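Local coordinates for Sodium/calcium exchanger regulatory protein 1 (Loligo pealei, PDB 3PP6) that binds fatty acids such as palmitoleate inside a beta-barrel, also binds phosphoinositides and, when phosphorylated, stimulates the squid optic nerve sodium/calcium exchanger, at residues A5-L10 / T39-I44; G88-Q93 / S104-D109; G110-I115 / R125-V130. The protein carries 1 engineered substitution. All coordinates share one frame; numbering follows the deposited sequence.

Contact 1 of 3, residues A5-L10 / T39-I44; sequences AGKWIL and TQEIKI. With PAM (palmitoleic acid), chain D.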
loop_
_atom_site.group_PDB
_atom_site.type_symbol
_atom_site.label_atom_id
_atom_site.label_comp_id
_atom_site.label_asym_id
_atom_site.label_seq_id
_atom_site.Cartn_x
_atom_site.Cartn_y
_atom_site.Cartn_z
ATOM N N ALA A 5 -5.136 -11.012 5.360
ATOM C CA ALA A 5 -6.572 -10.863 5.120
ATOM C C ALA A 5 -7.341 -10.258 6.294
ATOM O O ALA A 5 -7.080 -10.576 7.463
ATOM C CB ALA A 5 -7.209 -12.199 4.686
ATOM N N GLY A 6 -8.305 -9.397 5.975
ATOM C CA GLY A 6 -9.101 -8.724 6.986
ATOM C C GLY A 6 -9.097 -7.213 6.815
ATOM O O GLY A 6 -8.729 -6.687 5.760
ATOM N N LYS A 7 -9.507 -6.511 7.862
ATOM C CA LYS A 7 -9.574 -5.063 7.811
ATOM C C LYS A 7 -8.611 -4.449 8.820
ATOM O O LYS A 7 -8.455 -4.948 9.953
ATOM C CB LYS A 7 -11.001 -4.589 8.050
ATOM C CG LYS A 7 -11.184 -3.099 7.918
ATOM C CD LYS A 7 -12.607 -2.731 7.519
ATOM C CE LYS A 7 -12.773 -1.215 7.523
ATOM N NZ LYS A 7 -14.181 -0.797 7.276
ATOM N N TRP A 8 -7.977 -3.357 8.402
ATOM C CA TRP A 8 -6.880 -2.762 9.144
ATOM C C TRP A 8 -7.069 -1.251 9.159
ATOM O O TRP A 8 -7.643 -0.687 8.225
ATOM C CB TRP A 8 -5.564 -3.089 8.432
ATOM C CG TRP A 8 -5.275 -4.555 8.227
ATOM C CD1 TRP A 8 -5.563 -5.316 7.120
ATOM C CD2 TRP A 8 -4.604 -5.424 9.141
ATOM N NE1 TRP A 8 -5.117 -6.607 7.303
ATOM C CE2 TRP A 8 -4.520 -6.694 8.537
ATOM C CE3 TRP A 8 -4.060 -5.246 10.423
ATOM C CZ2 TRP A 8 -3.918 -7.780 9.168
ATOM C CZ3 TRP A 8 -3.475 -6.322 11.048
ATOM C CH2 TRP A 8 -3.405 -7.578 10.418
ATOM N N ILE A 9 -6.574 -0.595 10.206
ATOM C CA ILE A 9 -6.677 0.857 10.306
ATOM C C ILE A 9 -5.316 1.410 10.740
ATOM O O ILE A 9 -4.573 0.757 11.478
ATOM C CB ILE A 9 -7.806 1.276 11.281
ATOM C CG1 ILE A 9 -7.991 2.799 11.278
ATOM C CG2 ILE A 9 -7.512 0.762 12.703
ATOM C CD1 ILE A 9 -9.157 3.270 12.131
ATOM N N LEU A 10 -4.962 2.584 10.238
ATOM C CA LEU A 10 -3.639 3.123 10.475
ATOM C C LEU A 10 -3.430 3.366 11.959
ATOM O O LEU A 10 -4.300 3.918 12.619
ATOM C CB LEU A 10 -3.452 4.435 9.714
ATOM C CG LEU A 10 -2.061 5.061 9.845
ATOM C CD1 LEU A 10 -1.003 4.246 9.083
ATOM C CD2 LEU A 10 -2.069 6.503 9.349
ATOM N N THR A 39 -8.210 3.099 6.285
ATOM C CA THR A 39 -8.359 1.661 6.458
ATOM C C THR A 39 -7.898 0.909 5.214
ATOM O O THR A 39 -7.997 1.430 4.095
ATOM C CB THR A 39 -9.834 1.284 6.720
ATOM O OG1 THR A 39 -10.653 1.812 5.667
ATOM C CG2 THR A 39 -10.302 1.858 8.062
ATOM N N GLN A 40 -7.410 -0.318 5.407
ATOM C CA GLN A 40 -7.175 -1.241 4.299
ATOM C C GLN A 40 -8.017 -2.499 4.482
ATOM O O GLN A 40 -7.982 -3.136 5.540
ATOM C CB GLN A 40 -5.705 -1.641 4.206
ATOM C CG GLN A 40 -4.819 -0.604 3.541
ATOM C CD GLN A 40 -3.421 -1.116 3.286
ATOM O OE1 GLN A 40 -3.233 -2.228 2.783
ATOM N NE2 GLN A 40 -2.420 -0.312 3.664
ATOM N N GLU A 41 -8.779 -2.874 3.465
ATOM C CA GLU A 41 -9.484 -4.153 3.563
ATOM C C GLU A 41 -8.959 -5.119 2.525
ATOM O O GLU A 41 -9.009 -4.851 1.312
ATOM C CB GLU A 41 -10.997 -4.003 3.454
ATOM C CG GLU A 41 -11.707 -5.328 3.772
ATOM C CD GLU A 41 -13.192 -5.154 3.977
ATOM O OE1 GLU A 41 -13.755 -4.209 3.387
ATOM O OE2 GLU A 41 -13.793 -5.961 4.724
ATOM N N ILE A 42 -8.442 -6.241 3.011
ATOM C CA ILE A 42 -7.710 -7.154 2.169
ATOM C C ILE A 42 -8.416 -8.498 2.085
ATOM O O ILE A 42 -8.673 -9.130 3.105
ATOM C CB ILE A 42 -6.300 -7.351 2.711
ATOM C CG1 ILE A 42 -5.562 -5.999 2.724
ATOM C CG2 ILE A 42 -5.551 -8.383 1.884
ATOM C CD1 ILE A 42 -4.153 -6.083 3.188
ATOM N N LYS A 43 -8.718 -8.930 0.869
ATOM C CA LYS A 43 -9.300 -10.246 0.655
ATOM C C LYS A 43 -8.346 -11.131 -0.144
ATOM O O LYS A 43 -7.695 -10.678 -1.094
ATOM C CB LYS A 43 -10.662 -10.127 -0.030
ATOM C CG LYS A 43 -11.654 -9.322 0.772
ATOM C CD LYS A 43 -12.937 -9.089 -0.012
ATOM C CE LYS A 43 -13.889 -8.150 0.710
ATOM N NZ LYS A 43 -14.982 -7.654 -0.190
ATOM N N ILE A 44 -8.232 -12.386 0.282
ATOM C CA ILE A 44 -7.387 -13.346 -0.395
ATOM C C ILE A 44 -8.176 -14.612 -0.664
ATOM O O ILE A 44 -8.884 -15.118 0.211
ATOM C CB ILE A 44 -6.157 -13.728 0.450
ATOM C CG1 ILE A 44 -5.477 -12.481 1.033
ATOM C CG2 ILE A 44 -5.172 -14.527 -0.378
ATOM C CD1 ILE A 44 -4.457 -12.823 2.110
HETATM C C1 PAM D . -1.835 3.452 2.679
HETATM O O1 PAM D . -1.902 4.430 3.448
HETATM O O2 PAM D . -2.518 2.421 2.842
HETATM C C2 PAM D . -0.895 3.522 1.502
HETATM C C3 PAM D . -1.102 4.815 0.717
HETATM C C4 PAM D . -0.305 4.752 -0.582
HETATM C C5 PAM D . -0.792 5.745 -1.627
HETATM C C6 PAM D . 0.145 6.937 -1.749
HETATM C C7 PAM D . -0.519 8.162 -1.138
HETATM C C8 PAM D . -0.822 9.223 -2.182
HETATM C C9 PAM D . -1.588 10.336 -1.498
HETATM C C10 PAM D . -2.910 10.483 -1.626
HETATM C C11 PAM D . -3.737 9.541 -2.473
HETATM C C12 PAM D . -5.212 9.629 -2.083
HETATM C C13 PAM D . -5.408 9.192 -0.632
HETATM C C14 PAM D . -6.493 8.126 -0.505
HETATM C C15 PAM D . -6.280 6.997 -1.508
HETATM C C16 PAM D . -5.094 6.127 -1.149
HETATM O O HOH W 1 -13.525 2.086 5.868
#

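Contact 2 of 3, residues G88-Q93 / S104-D109; sequences GNAMIQ and SREVKD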
loop_
_atom_site.group_PDB
_atom_site.type_symbol
_atom_site.label_atom_id
_atom_site.label_comp_id
_atom_site.label_asym_id
_atom_site.label_seq_id
_atom_site.Cartn_x
_atom_site.Cartn_y
_atom_site.Cartn_z
ATOM N N GLY A 88 7.554 -15.340 1.735
ATOM C CA GLY A 88 7.344 -15.814 3.087
ATOM C C GLY A 88 6.069 -15.258 3.677
ATOM O O GLY A 88 4.975 -15.570 3.207
ATOM N N ASN A 89 6.203 -14.431 4.707
ATOM C CA ASN A 89 5.028 -13.861 5.363
ATOM C C ASN A 89 4.564 -12.557 4.718
ATOM O O ASN A 89 3.460 -12.073 4.997
ATOM C CB ASN A 89 5.275 -13.659 6.861
ATOM C CG ASN A 89 5.242 -14.966 7.636
ATOM O OD1 ASN A 89 4.775 -15.991 7.128
ATOM N ND2 ASN A 89 5.733 -14.936 8.870
ATOM N N ALA A 90 5.405 -12.016 3.841
ATOM C CA ALA A 90 5.152 -10.707 3.233
ATOM C C ALA A 90 4.614 -10.815 1.813
ATOM O O ALA A 90 4.987 -11.710 1.053
ATOM C CB ALA A 90 6.417 -9.891 3.225
ATOM N N MET A 91 3.702 -9.914 1.466
ATOM C CA MET A 91 3.296 -9.760 0.078
ATOM C C MET A 91 3.911 -8.458 -0.416
ATOM O O MET A 91 3.672 -7.399 0.172
ATOM C CB MET A 91 1.778 -9.739 -0.049
ATOM C CG MET A 91 1.305 -9.668 -1.490
ATOM S SD MET A 91 0.906 -7.976 -1.940
ATOM C CE MET A 91 2.061 -7.660 -3.142
ATOM N N ILE A 92 4.702 -8.549 -1.483
ATOM C CA ILE A 92 5.485 -7.410 -1.982
ATOM C C ILE A 92 4.959 -6.860 -3.293
ATOM O O ILE A 92 4.804 -7.600 -4.267
ATOM C CB ILE A 92 6.922 -7.817 -2.266
ATOM C CG1 ILE A 92 7.543 -8.483 -1.050
ATOM C CG2 ILE A 92 7.748 -6.581 -2.688
ATOM C CD1 ILE A 92 8.095 -7.529 -0.075
ATOM N N GLN A 93 4.681 -5.562 -3.311
ATOM C CA GLN A 93 4.027 -4.922 -4.448
ATOM C C GLN A 93 5.073 -4.100 -5.186
ATOM O O GLN A 93 5.495 -3.031 -4.725
ATOM C CB GLN A 93 2.875 -4.052 -3.949
ATOM C CG GLN A 93 1.834 -3.700 -4.970
ATOM C CD GLN A 93 0.778 -2.751 -4.430
ATOM O OE1 GLN A 93 0.482 -2.747 -3.234
ATOM N NE2 GLN A 93 0.208 -1.935 -5.314
ATOM N N SER A 104 5.626 -3.272 0.677
ATOM C CA SER A 104 5.516 -4.589 1.280
ATOM C C SER A 104 4.537 -4.521 2.424
ATOM O O SER A 104 4.460 -3.506 3.123
ATOM C CB SER A 104 6.860 -5.045 1.829
ATOM O OG SER A 104 7.356 -4.113 2.773
ATOM N N ARG A 105 3.789 -5.599 2.604
ATOM C CA ARG A 105 2.888 -5.741 3.725
ATOM C C ARG A 105 3.230 -7.073 4.400
ATOM O O ARG A 105 3.396 -8.089 3.723
ATOM C CB ARG A 105 1.422 -5.709 3.250
ATOM C CG ARG A 105 0.924 -4.352 2.666
ATOM C CD ARG A 105 -0.523 -4.511 2.159
ATOM N NE ARG A 105 -1.157 -3.303 1.640
ATOM C CZ ARG A 105 -0.939 -2.788 0.431
ATOM N NH1 ARG A 105 -0.054 -3.344 -0.397
ATOM N NH2 ARG A 105 -1.602 -1.698 0.063
ATOM N N GLU A 106 3.374 -7.061 5.721
ATOM C CA GLU A 106 3.698 -8.281 6.468
ATOM C C GLU A 106 3.083 -8.196 7.857
ATOM O O GLU A 106 3.218 -7.174 8.517
ATOM C CB GLU A 106 5.220 -8.464 6.588
ATOM C CG GLU A 106 5.622 -9.721 7.372
ATOM C CD GLU A 106 7.129 -9.949 7.430
ATOM O OE1 GLU A 106 7.552 -10.966 8.024
ATOM O OE2 GLU A 106 7.891 -9.120 6.885
ATOM N N VAL A 107 2.400 -9.245 8.312
ATOM C CA VAL A 107 1.886 -9.196 9.679
ATOM C C VAL A 107 3.012 -9.533 10.671
ATOM O O VAL A 107 3.659 -10.574 10.566
ATOM C CB VAL A 107 0.623 -10.071 9.917
ATOM C CG1 VAL A 107 0.144 -9.933 11.360
ATOM C CG2 VAL A 107 -0.510 -9.656 8.995
ATOM N N LYS A 108 3.253 -8.622 11.610
ATOM C CA LYS A 108 4.180 -8.848 12.711
ATOM C C LYS A 108 3.466 -8.561 14.024
ATOM O O LYS A 108 2.986 -7.449 14.228
ATOM C CB LYS A 108 5.396 -7.919 12.612
ATOM C CG LYS A 108 6.231 -8.045 11.346
ATOM C CD LYS A 108 7.634 -7.474 11.573
ATOM C CE LYS A 108 8.348 -7.175 10.259
ATOM N NZ LYS A 108 9.838 -7.197 10.398
ATOM N N ASP A 109 3.402 -9.558 14.908
ATOM C CA ASP A 109 2.824 -9.372 16.239
ATOM C C ASP A 109 1.385 -8.868 16.141
ATOM O O ASP A 109 0.978 -7.971 16.875
ATOM C CB ASP A 109 3.697 -8.403 17.054
ATOM C CG ASP A 109 3.434 -8.479 18.551
ATOM O OD1 ASP A 109 2.905 -9.508 19.026
ATOM O OD2 ASP A 109 3.772 -7.507 19.260
HETATM O O HOH W 2 6.231 -11.864 10.010
HETATM O O HOH W 3 8.773 -13.078 5.946
HETATM O O HOH W 4 2.299 -5.073 -0.343
HETATM O O HOH W 5 -1.228 -0.533 -2.292
#

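Contact 3 of 3, residues G110-I115 / R125-V130; sequences GKMHMI and RIFKRV. Engineered in segment 125-130: Phe127 (natural residue Tyr). With PAM (palmitoleic acid), chain D.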
loop_
_atom_site.group_PDB
_atom_site.type_symbol
_atom_site.label_atom_id
_atom_site.label_comp_id
_atom_site.label_asym_id
_atom_site.label_seq_id
_atom_site.Cartn_x
_atom_site.Cartn_y
_atom_site.Cartn_z
ATOM N N GLY A 110 0.633 -9.438 15.200
ATOM C CA GLY A 110 -0.765 -9.104 15.012
ATOM C C GLY A 110 -1.036 -7.755 14.367
ATOM O O GLY A 110 -2.187 -7.357 14.267
ATOM N N LYS A 111 0.013 -7.051 13.944
ATOM C CA LYS A 111 -0.151 -5.746 13.290
ATOM C C LYS A 111 0.339 -5.850 11.857
ATOM O O LYS A 111 1.354 -6.507 11.603
ATOM C CB LYS A 111 0.664 -4.662 14.001
ATOM C CG LYS A 111 0.421 -4.533 15.522
ATOM C CD LYS A 111 -0.663 -3.514 15.843
ATOM C CE LYS A 111 -0.804 -3.289 17.354
ATOM N NZ LYS A 111 0.475 -2.819 17.957
ATOM N N MET A 112 -0.352 -5.202 10.917
ATOM C CA MET A 112 0.195 -5.178 9.560
ATOM C C MET A 112 1.207 -4.055 9.407
ATOM O O MET A 112 0.878 -2.872 9.582
ATOM C CB MET A 112 -0.889 -5.035 8.498
ATOM C CG MET A 112 -0.302 -4.991 7.085
ATOM S SD MET A 112 -1.614 -4.890 5.826
ATOM C CE MET A 112 -2.285 -3.252 6.128
ATOM N N HIS A 113 2.438 -4.445 9.095
ATOM C CA HIS A 113 3.519 -3.508 8.835
ATOM C C HIS A 113 3.615 -3.269 7.348
ATOM O O HIS A 113 3.918 -4.178 6.582
ATOM C CB HIS A 113 4.845 -4.085 9.281
ATOM C CG HIS A 113 5.068 -3.993 10.750
ATOM N ND1 HIS A 113 6.187 -3.398 11.298
ATOM C CD2 HIS A 113 4.303 -4.392 11.795
ATOM C CE1 HIS A 113 6.109 -3.456 12.613
ATOM N NE2 HIS A 113 4.980 -4.056 12.941
ATOM N N MET A 114 3.342 -2.040 6.939
ATOM C CA MET A 114 3.498 -1.663 5.545
ATOM C C MET A 114 4.723 -0.759 5.376
ATOM O O MET A 114 4.878 0.259 6.062
ATOM C CB MET A 114 2.247 -0.983 5.027
ATOM C CG MET A 114 2.355 -0.587 3.563
ATOM S SD MET A 114 0.884 0.300 3.070
ATOM C CE MET A 114 1.113 0.327 1.287
ATOM N N ILE A 115 5.597 -1.159 4.465
ATOM C CA ILE A 115 6.827 -0.451 4.217
ATOM C C ILE A 115 6.800 0.024 2.774
ATOM O O ILE A 115 6.609 -0.771 1.858
ATOM C CB ILE A 115 8.033 -1.360 4.432
ATOM C CG1 ILE A 115 8.086 -1.806 5.901
ATOM C CG2 ILE A 115 9.304 -0.638 4.020
ATOM C CD1 ILE A 115 9.038 -2.951 6.148
ATOM N N ARG A 125 4.392 2.319 7.777
ATOM C CA ARG A 125 3.045 2.542 8.270
ATOM C C ARG A 125 2.476 1.278 8.894
ATOM O O ARG A 125 2.341 0.249 8.227
ATOM C CB ARG A 125 2.148 3.083 7.146
ATOM C CG ARG A 125 2.423 4.563 6.899
ATOM C CD ARG A 125 2.019 5.028 5.522
ATOM N NE ARG A 125 0.586 5.270 5.371
ATOM C CZ ARG A 125 -0.078 6.302 5.891
ATOM N NH1 ARG A 125 0.533 7.192 6.673
ATOM N NH2 ARG A 125 -1.369 6.431 5.635
ATOM N N ILE A 126 2.186 1.347 10.188
ATOM C CA ILE A 126 1.711 0.172 10.934
ATOM C C ILE A 126 0.224 0.270 11.168
ATOM O O ILE A 126 -0.274 1.297 11.624
ATOM C CB ILE A 126 2.443 0.013 12.289
ATOM C CG1 ILE A 126 3.948 -0.145 12.060
ATOM C CG2 ILE A 126 1.861 -1.172 13.061
ATOM C CD1 ILE A 126 4.798 0.034 13.314
ATOM N N PHE A 127 -0.485 -0.813 10.848
ATOM C CA PHE A 127 -1.933 -0.864 10.932
ATOM C C PHE A 127 -2.354 -1.908 11.951
ATOM O O PHE A 127 -1.770 -3.004 12.031
ATOM C CB PHE A 127 -2.528 -1.309 9.584
ATOM C CG PHE A 127 -2.399 -0.298 8.491
ATOM C CD1 PHE A 127 -1.177 -0.075 7.873
ATOM C CD2 PHE A 127 -3.502 0.432 8.073
ATOM C CE1 PHE A 127 -1.047 0.861 6.850
ATOM C CE2 PHE A 127 -3.380 1.369 7.052
ATOM C CZ PHE A 127 -2.163 1.587 6.449
ATOM N N LYS A 128 -3.397 -1.588 12.702
ATOM C CA LYS A 128 -3.974 -2.563 13.610
ATOM C C LYS A 128 -5.269 -3.140 13.071
ATOM O O LYS A 128 -6.049 -2.456 12.386
ATOM C CB LYS A 128 -4.183 -1.957 14.995
ATOM C CG LYS A 128 -5.386 -1.043 15.140
ATOM C CD LYS A 128 -5.779 -1.014 16.620
ATOM C CE LYS A 128 -6.923 -0.071 16.909
ATOM N NZ LYS A 128 -8.113 -0.248 16.028
ATOM N N ARG A 129 -5.502 -4.407 13.390
ATOM C CA ARG A 129 -6.702 -5.091 12.926
ATOM C C ARG A 129 -7.965 -4.405 13.465
ATOM O O ARG A 129 -8.036 -4.024 14.636
ATOM C CB ARG A 129 -6.648 -6.571 13.333
ATOM C CG ARG A 129 -7.401 -7.492 12.394
ATOM C CD ARG A 129 -7.292 -8.958 12.814
ATOM N NE ARG A 129 -6.044 -9.585 12.376
ATOM C CZ ARG A 129 -5.818 -9.990 11.130
ATOM N NH1 ARG A 129 -6.754 -9.805 10.210
ATOM N NH2 ARG A 129 -4.668 -10.557 10.801
ATOM N N VAL A 130 -8.953 -4.226 12.595
ATOM C CA VAL A 130 -10.248 -3.658 12.987
ATOM C C VAL A 130 -11.192 -4.782 13.426
ATOM O O VAL A 130 -11.172 -5.881 12.856
ATOM C CB VAL A 130 -10.895 -2.868 11.821
ATOM C CG1 VAL A 130 -12.326 -2.490 12.139
ATOM C CG2 VAL A 130 -10.087 -1.622 11.491
HETATM C C1 PAM D . -1.835 3.452 2.679
HETATM O O1 PAM D . -1.902 4.430 3.448
HETATM O O2 PAM D . -2.518 2.421 2.842
HETATM C C2 PAM D . -0.895 3.522 1.502
HETATM C C3 PAM D . -1.102 4.815 0.717
HETATM C C4 PAM D . -0.305 4.752 -0.582
HETATM C C5 PAM D . -0.792 5.745 -1.627
HETATM C C6 PAM D . 0.145 6.937 -1.749
HETATM C C7 PAM D . -0.519 8.162 -1.138
HETATM C C8 PAM D . -0.822 9.223 -2.182
HETATM C C9 PAM D . -1.588 10.336 -1.498
HETATM C C10 PAM D . -2.910 10.483 -1.626
HETATM C C11 PAM D . -3.737 9.541 -2.473
HETATM C C12 PAM D . -5.212 9.629 -2.083
HETATM C C13 PAM D . -5.408 9.192 -0.632
HETATM C C14 PAM D . -6.493 8.126 -0.505
HETATM C C15 PAM D . -6.280 6.997 -1.508
HETATM C C16 PAM D . -5.094 6.127 -1.149
HETATM O O HOH W 6 -3.952 -9.621 14.210
#

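Contact 1 of 3, residues A5-L10 / T39-I44
The carbonyl oxygen of Gly6 is gripped twice by strand 39-44. Ile42 N donates to Gly6 O over 2.8 Å in an almost straight bond (175° at the hydrogen), and the alpha hydrogen of Glu41 adds a weaker contact, with Glu41 CA 3.4 Å from Gly6 O. A return bond from Gly6 N to Ile42 O completes the pair. Glycine suits this place because, at its backbone angles, a CB would jam against the carbonyl oxygen of Ala5. Further along, Trp8 and Gln40 form a second hydrogen-bonded pair, in which Trp8 N reaches Gln40 O at 2.9 Å with a marked bend (139°). The same Gln40 O lies at the edge of the indole, 3.6 Å from Trp8 CD1.

Strands 6-13 and 39-45 are antiparallel neighbours in the barrel of a fatty-acid-binding protein, and the helices 17-22 and 27-35 occupy the chain between them. Trp8, Gln40 and Ile42 point into the barrel. There Trp8 CD1 packs 4.2 Å from Ile42 CD1, while the indole NE1 is satisfied by Leu4 O. The extended chain of Gln40 puts its amide in the ligand pocket, by the lipid head: OE1 accepts from Arg105 NE, and Gln40 NE2 makes a weak bond of 2.9 Å to carboxylate O2 of palmitoleic acid. An amide fits well here, since its two ends can serve an arginine and a carboxylate at once. At the end of the pair, Ile44 CD1 packs 3.8 Å from Ala5 CB, a contact that the short alanine side chain allows.

On the outer face, Lys7 holds CG opposite its backbone N (chi1 -176°) and stays extended, which lays Lys7 CE slantwise against Thr39 CB at 3.9 Å. A water joins Thr39 OG1 to the lysine amine, weakly on the lysine side.

Contact 2 of 3, residues G88-Q93 / S104-D109
The beta hairpin of strands 90-96 and 101-108 is held here by Met91 and Arg105, an antiparallel hydrogen-bonded pair: Met91 N donates to Arg105 O at 2.9 Å, and Arg105 N to Met91 O at 3.0 Å. On the barrel-facing side, Arg105 runs extended as far as NE, then turns its guanidinium toward Gln93. Arg105 NH1 meets Gln93 OE1 at 2.9 Å, nearly in line with the amide C=O. The two flat groups lie almost coplanar, 13° apart, and the amide oxygen sits at the guanidinium edge, in its plane. One water bridges Arg105 NH1 to Met91 O, and another joins Arg105 NH2 to Gln93 OE1; with NE bonded to Gln40, all three guanidinium nitrogens have polar partners, which probably helps to hold a charge inside the barrel. A long side chain with several donors suits this place.

The other face is simpler. Ile92 CD1 presses on Ser104 CB at a tight 3.4 Å, a fit that the small serine permits. Ala90 CB rests 3.8 Å from Glu106 CB, leaving the extended glutamate to continue alongside Asn89, where Asn89 CB lies 3.7 Å from Glu106 OE1. Two waters link this carboxylate oxygen to Asn89, one through its backbone N and one weakly through ND2. A buried arginine tied to neighbouring polar side chains and ordered water, close to the bound lipid, is characteristic of the interior of fatty-acid-binding protein barrels.

Contact 3 of 3, residues G110-I115 / R125-V130
Arg125 and Met114 face each other as a hydrogen-bonded strand pair, yet their side chains both run on to the head of one buried fatty acid, one by hydrogen bonds and the other by apolar contact. Arg125 spends two donors on a single carboxylate oxygen of palmitoleic acid: Arg125 NH2 lies 3.0 Å from O1 and Arg125 NE 3.3 Å from O1, which sits at the guanidinium edge. A bend at chi3 (79°) swings the group to the carboxylate, and its remaining nitrogen, NH1, is bonded to Ser13 OG. Methionine suits the neighbouring place: slender and extended, it brings Met114 CE within 3.8 Å of the lipid's C2. In the backbone, Arg125 N reaches Met114 O at 2.7 Å.

Phe127, engineered from the natural tyrosine at a palmitoleate-binding position, lies between the lipid head and Met112. Its CZ is 3.7 Å from lipid O2. Met112, bent at its last torsion (chi3 68°), lays its methyl over the ring face in a CH-pi contact, with Met112 CE 3.8 Å from Phe127 CG; the sulfur of Met114 approaches the same ring obliquely.

Outside the barrel, Ile126 runs beside His113, placing Ile126 CG1 over the centre of the imidazole, 4.0 Å from its centroid. The branched isoleucine offers one arm to this ring and the other, CG2, to Lys111 CB. This hairpin is flanked by strand 101-108 beside 111-118 and by strand 6-13 beside 121-129, while Gln40 of strand 39-45 touches Met112, Met114 and Phe127 inside.

From the N terminus, contact 1 closes the longest loop, bringing strand 39-45 back beside strand 6-13 around the two helices. Contacts 2 and 3 then close two short beta hairpins, 90-96 with 101-108 and 111-118 with 121-129. The three follow in series; none nests in or crosses another. Across the strands they merge into one sheet: Glu106 and Ser104 of contact 2 bond through their backbones to His113 and Ile115 of contact 3, and the last strand returns to the first, where Lys7 O meets Val130 N. Trp8 packs on Val107 of contact 2 and on Met112 and Arg129 of contact 3. Contacts 1 and 3 both touch palmitoleic acid, and Gln40 joins contact 1 to contact 2 through the barrel interior.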